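Local coordinates for Esterase/lipase (PDB 3K6K), which probably hydrolyses carboxylic ester bonds, as a bacterial esterase of the hormone-sensitive lipase group with an alpha/beta hydrolase fold, at residues A[101-106]-A[112-117]; A[150-155]-A[302-307]. All coordinates share one frame; numbering follows the deposited sequence.

Interaction 1: A[101-106]-A[112-117]; sequences VLTTQL and ATLWSL
Leu114 carries the van der Waals part of this contact, reaching from its strand with both methyl branches to the face of helix 96-110 bearing Thr103 and Leu106. A chi1 of 177° sets CG opposite the backbone N and turns the branch toward the helix, where it crosses the Thr103 side chain at about a right angle. CD2 comes to 3.6 Å from Thr103 CB, while CD1 rests 3.5 Å from Thr103 O and 3.8 Å from Leu106 CB. Replacing Leu114 with an alanine removes CD1 and CD2, both of which touch the helix, and is likely to leave a gap between the strand and Thr103 and Leu106. The helix and strand belong to a beta-alpha-beta unit, strand 82-86, helix 96-110 and strand 113-117, within the alpha/beta hydrolase fold. Their local axes approach to 8.7 Å and run nearly antiparallel, at 157°, as expected where the chain returns from a helix into the next strand. Polar contact is indirect, since no hydrogen bond joins the segments. One water accepts from Thr103 OG1 at 2.8 Å and from Ser116 OG at 2.6 Å, bridging the two hydroxyls. Thr103 OG1 also hydrogen-bonds Gln73 NE2 on strand 68-74.

Interaction 2: A[150-155]-A[302-307]; sequences RIIIAG and HWISAR
Ile152 faces the helical segment and supplies all the close contacts from the strand, touching Ile304 and Trp303. Just before it, Ile151 turns to the other side of the sheet, where its side chain packs on helix 129-145 at Tyr138 and Leu141. At Ile152 the CG1 branch lies beside the backbone N (chi1 -61°), and CG1 sits 3.7 Å from Ile304 CG2. The opposing CG1 of Ile304 is 4.1 Å from Ile152 CG2, so each isoleucine presents both of its branches to the other. Beyond CG1 the chain bends (chi2 -76°), bringing Ile152 CD1 to 4.1 Å from Trp303 CZ3, an oblique approach to the six-membered part of the indole. Val182 of the adjacent strand 180-184 touches all three of these side chains and extends the apolar layer. Such packing of a C-terminal helix, here 291-305, against a central parallel strand belongs to the three-layer alpha/beta hydrolase fold. Ile153 again turns to the opposite side, onto Tyr138, and Ala154 points back toward the helix, but its CB stays 5.5 Å from Ile304 CD1. Gly155 follows, the first glycine of a GxSxG sequence consistent with a nucleophile elbow. Within 302-307, Arg307 lays its guanidinium over one face of the Trp303 indole, with CZ 3.2 Å above the ring plane and displaced toward the rim. Outside partners fix the polar ends: Trp303 NE1 hydrogen-bonds Glu272 OE1, and Arg307 NE forms a salt bridge with Glu242 OE1.

From the N terminus, interaction 1 comes first: helix 96-110 leads into strand 113-117, with five residues between the contacting segments, so the contact closes a short local loop. The chain then passes through helix 129-145 to strand 151-156, where interaction 2 opens, to close near the C terminus, with 146 residues between its segments. The two loops are in series and neither nest nor cross. Both reach the same sheet, in which strand 82-86 lies between 113-117 and 151-156. Leu106 and Ile304 each touch that middle strand, at Tyr85 and Ile83 respectively. The contact centres are 12 Å apart and their nearest atoms about 5 Å, without touching.

Interaction 1: A[101-106]-A[112-117]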
# COMPACT_ATOMS: atom_id res chain seq x y z
N VAL A 101 4.24 7.94 -24.43
CA VAL A 101 4.13 8.99 -23.44
C VAL A 101 4.55 8.57 -22.03
O VAL A 101 5.30 9.24 -21.41
CB VAL A 101 2.77 9.75 -23.45
CG1 VAL A 101 1.62 8.86 -23.19
CG2 VAL A 101 2.80 10.84 -22.47
N LEU A 102 4.07 7.45 -21.56
CA LEU A 102 4.38 6.96 -20.25
C LEU A 102 5.82 6.37 -20.20
O LEU A 102 6.61 6.77 -19.33
CB LEU A 102 3.31 5.98 -19.82
CG LEU A 102 3.50 5.19 -18.50
CD1 LEU A 102 4.16 6.00 -17.43
CD2 LEU A 102 2.16 4.70 -18.00
N THR A 103 6.15 5.46 -21.14
CA THR A 103 7.38 4.62 -21.09
C THR A 103 8.67 5.34 -21.39
O THR A 103 9.73 4.98 -20.87
CB THR A 103 7.29 3.37 -22.00
OG1 THR A 103 7.21 3.76 -23.39
CG2 THR A 103 6.09 2.53 -21.63
N THR A 104 8.58 6.38 -22.21
CA THR A 104 9.75 7.21 -22.46
C THR A 104 10.12 7.96 -21.21
O THR A 104 11.31 8.19 -20.96
CB THR A 104 9.55 8.21 -23.64
OG1 THR A 104 8.36 8.98 -23.42
CG2 THR A 104 9.45 7.46 -25.01
N GLN A 105 9.12 8.34 -20.42
CA GLN A 105 9.43 8.94 -19.10
C GLN A 105 10.05 7.88 -18.19
O GLN A 105 11.08 8.14 -17.57
CB GLN A 105 8.20 9.63 -18.43
CG GLN A 105 7.60 10.80 -19.16
CD GLN A 105 8.55 12.01 -19.26
OE1 GLN A 105 8.34 12.96 -20.07
NE2 GLN A 105 9.60 11.98 -18.44
N LEU A 106 9.48 6.68 -18.14
CA LEU A 106 10.09 5.63 -17.30
C LEU A 106 11.57 5.49 -17.71
O LEU A 106 12.45 5.45 -16.85
CB LEU A 106 9.28 4.36 -17.39
CG LEU A 106 7.87 4.44 -16.83
CD1 LEU A 106 7.05 3.17 -17.18
CD2 LEU A 106 7.91 4.68 -15.32
N ALA A 112 17.42 3.75 -17.67
CA ALA A 112 17.30 2.38 -18.07
C ALA A 112 17.03 2.28 -19.58
O ALA A 112 16.64 3.25 -20.28
CB ALA A 112 16.14 1.73 -17.31
N THR A 113 17.20 1.06 -20.05
CA THR A 113 16.76 0.70 -21.35
C THR A 113 15.42 0.01 -21.14
O THR A 113 15.32 -1.01 -20.48
CB THR A 113 17.77 -0.22 -22.05
OG1 THR A 113 19.04 0.45 -22.10
CG2 THR A 113 17.32 -0.58 -23.45
N LEU A 114 14.39 0.56 -21.75
CA LEU A 114 13.08 -0.00 -21.57
C LEU A 114 12.69 -0.67 -22.89
O LEU A 114 12.97 -0.15 -23.96
CB LEU A 114 12.12 1.11 -21.16
CG LEU A 114 10.65 0.75 -20.98
CD1 LEU A 114 10.00 1.67 -19.91
CD2 LEU A 114 9.94 0.91 -22.33
N TRP A 115 12.04 -1.82 -22.82
CA TRP A 115 11.69 -2.61 -23.98
C TRP A 115 10.20 -2.72 -23.85
O TRP A 115 9.74 -3.46 -22.99
CB TRP A 115 12.24 -4.03 -23.84
CG TRP A 115 13.74 -4.10 -23.74
CD1 TRP A 115 14.50 -3.76 -22.67
CD2 TRP A 115 14.65 -4.53 -24.77
NE1 TRP A 115 15.82 -3.95 -22.95
CE2 TRP A 115 15.95 -4.43 -24.24
CE3 TRP A 115 14.49 -4.99 -26.11
CZ2 TRP A 115 17.12 -4.75 -24.99
CZ3 TRP A 115 15.63 -5.34 -26.85
CH2 TRP A 115 16.94 -5.22 -26.28
N SER A 116 9.45 -1.98 -24.66
CA SER A 116 8.01 -2.00 -24.59
C SER A 116 7.45 -3.05 -25.53
O SER A 116 7.54 -2.93 -26.78
CB SER A 116 7.41 -0.59 -24.80
OG SER A 116 5.99 -0.62 -24.71
N LEU A 117 6.90 -4.09 -24.94
CA LEU A 117 6.60 -5.26 -25.72
C LEU A 117 5.35 -5.07 -26.53
O LEU A 117 4.40 -4.59 -25.99
CB LEU A 117 6.43 -6.46 -24.82
CG LEU A 117 6.37 -7.76 -25.59
CD1 LEU A 117 7.82 -8.17 -25.88
CD2 LEU A 117 5.60 -8.85 -24.82
O HOH W 1 5.75 1.97 -24.95

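Interaction 2: A[150-155]-A[302-307]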
# COMPACT_ATOMS: atom_id res chain seq x y z
N ARG A 150 19.00 -7.20 -13.02
CA ARG A 150 19.01 -5.89 -13.60
C ARG A 150 17.76 -5.64 -14.43
O ARG A 150 17.69 -4.70 -15.18
CB ARG A 150 20.36 -5.59 -14.29
CG ARG A 150 21.32 -4.77 -13.34
CD ARG A 150 22.80 -4.79 -13.74
NE ARG A 150 23.10 -5.97 -14.57
CZ ARG A 150 24.32 -6.44 -14.82
NH1 ARG A 150 25.40 -5.83 -14.28
NH2 ARG A 150 24.46 -7.53 -15.59
N ILE A 151 16.75 -6.45 -14.18
CA ILE A 151 15.50 -6.34 -14.88
C ILE A 151 14.39 -6.04 -13.90
O ILE A 151 14.30 -6.70 -12.85
CB ILE A 151 15.18 -7.62 -15.63
CG1 ILE A 151 16.32 -7.92 -16.62
CG2 ILE A 151 13.88 -7.49 -16.40
CD1 ILE A 151 16.18 -9.30 -17.21
N ILE A 152 13.58 -5.02 -14.25
CA ILE A 152 12.27 -4.78 -13.66
C ILE A 152 11.14 -5.09 -14.65
O ILE A 152 11.26 -4.87 -15.86
CB ILE A 152 12.14 -3.32 -13.24
CG1 ILE A 152 13.20 -2.95 -12.17
CG2 ILE A 152 10.72 -3.06 -12.78
CD1 ILE A 152 12.87 -3.49 -10.71
N ILE A 153 10.01 -5.58 -14.16
CA ILE A 153 8.89 -5.83 -15.04
C ILE A 153 7.79 -4.86 -14.63
O ILE A 153 7.41 -4.83 -13.45
CB ILE A 153 8.35 -7.22 -14.91
CG1 ILE A 153 9.49 -8.21 -14.74
CG2 ILE A 153 7.48 -7.56 -16.06
CD1 ILE A 153 10.26 -8.55 -15.98
N ALA A 154 7.30 -4.08 -15.62
CA ALA A 154 6.37 -2.98 -15.41
C ALA A 154 5.23 -3.05 -16.42
O ALA A 154 5.32 -3.69 -17.44
CB ALA A 154 7.09 -1.67 -15.53
N GLY A 155 4.14 -2.37 -16.14
CA GLY A 155 2.94 -2.53 -16.96
C GLY A 155 1.70 -1.91 -16.30
O GLY A 155 1.64 -1.80 -15.06
N HIS A 302 12.56 6.21 -8.77
CA HIS A 302 13.39 6.09 -7.60
C HIS A 302 13.35 4.62 -7.11
O HIS A 302 14.40 4.00 -6.80
CB HIS A 302 12.90 7.05 -6.51
CG HIS A 302 13.90 7.30 -5.42
ND1 HIS A 302 14.90 8.25 -5.53
CD2 HIS A 302 14.06 6.73 -4.20
CE1 HIS A 302 15.63 8.25 -4.42
NE2 HIS A 302 15.14 7.33 -3.60
N TRP A 303 12.15 4.05 -7.05
CA TRP A 303 12.00 2.69 -6.63
C TRP A 303 12.81 1.81 -7.54
O TRP A 303 13.58 0.96 -7.08
CB TRP A 303 10.57 2.28 -6.71
CG TRP A 303 10.26 1.02 -5.97
CD1 TRP A 303 9.93 0.89 -4.61
CD2 TRP A 303 10.14 -0.29 -6.53
NE1 TRP A 303 9.67 -0.44 -4.32
CE2 TRP A 303 9.79 -1.17 -5.48
CE3 TRP A 303 10.30 -0.80 -7.80
CZ2 TRP A 303 9.57 -2.55 -5.71
CZ3 TRP A 303 10.11 -2.14 -8.01
CH2 TRP A 303 9.74 -3.01 -6.97
N ILE A 304 12.62 2.00 -8.83
CA ILE A 304 13.25 1.11 -9.74
C ILE A 304 14.74 1.21 -9.56
O ILE A 304 15.41 0.23 -9.31
CB ILE A 304 12.86 1.35 -11.22
CG1 ILE A 304 11.48 0.75 -11.50
CG2 ILE A 304 13.89 0.69 -12.17
CD1 ILE A 304 10.89 1.22 -12.81
N SER A 305 15.25 2.43 -9.63
CA SER A 305 16.67 2.60 -9.77
C SER A 305 17.40 2.37 -8.44
O SER A 305 18.62 2.52 -8.38
CB SER A 305 17.00 3.97 -10.41
OG SER A 305 17.41 4.87 -9.42
N ALA A 306 16.66 1.97 -7.40
CA ALA A 306 17.25 1.60 -6.12
C ALA A 306 17.13 0.09 -5.79
O ALA A 306 17.49 -0.33 -4.69
CB ALA A 306 16.67 2.43 -5.02
N ARG A 307 16.64 -0.72 -6.73
CA ARG A 307 16.65 -2.19 -6.59
C ARG A 307 17.75 -2.70 -7.46
O ARG A 307 18.40 -3.68 -7.15
CB ARG A 307 15.32 -2.83 -6.93
CG ARG A 307 14.21 -2.19 -6.18
CD ARG A 307 13.31 -3.19 -5.55
NE ARG A 307 12.71 -2.83 -4.23
CZ ARG A 307 12.64 -1.62 -3.62
NH1 ARG A 307 13.14 -0.49 -4.14
NH2 ARG A 307 12.01 -1.57 -2.44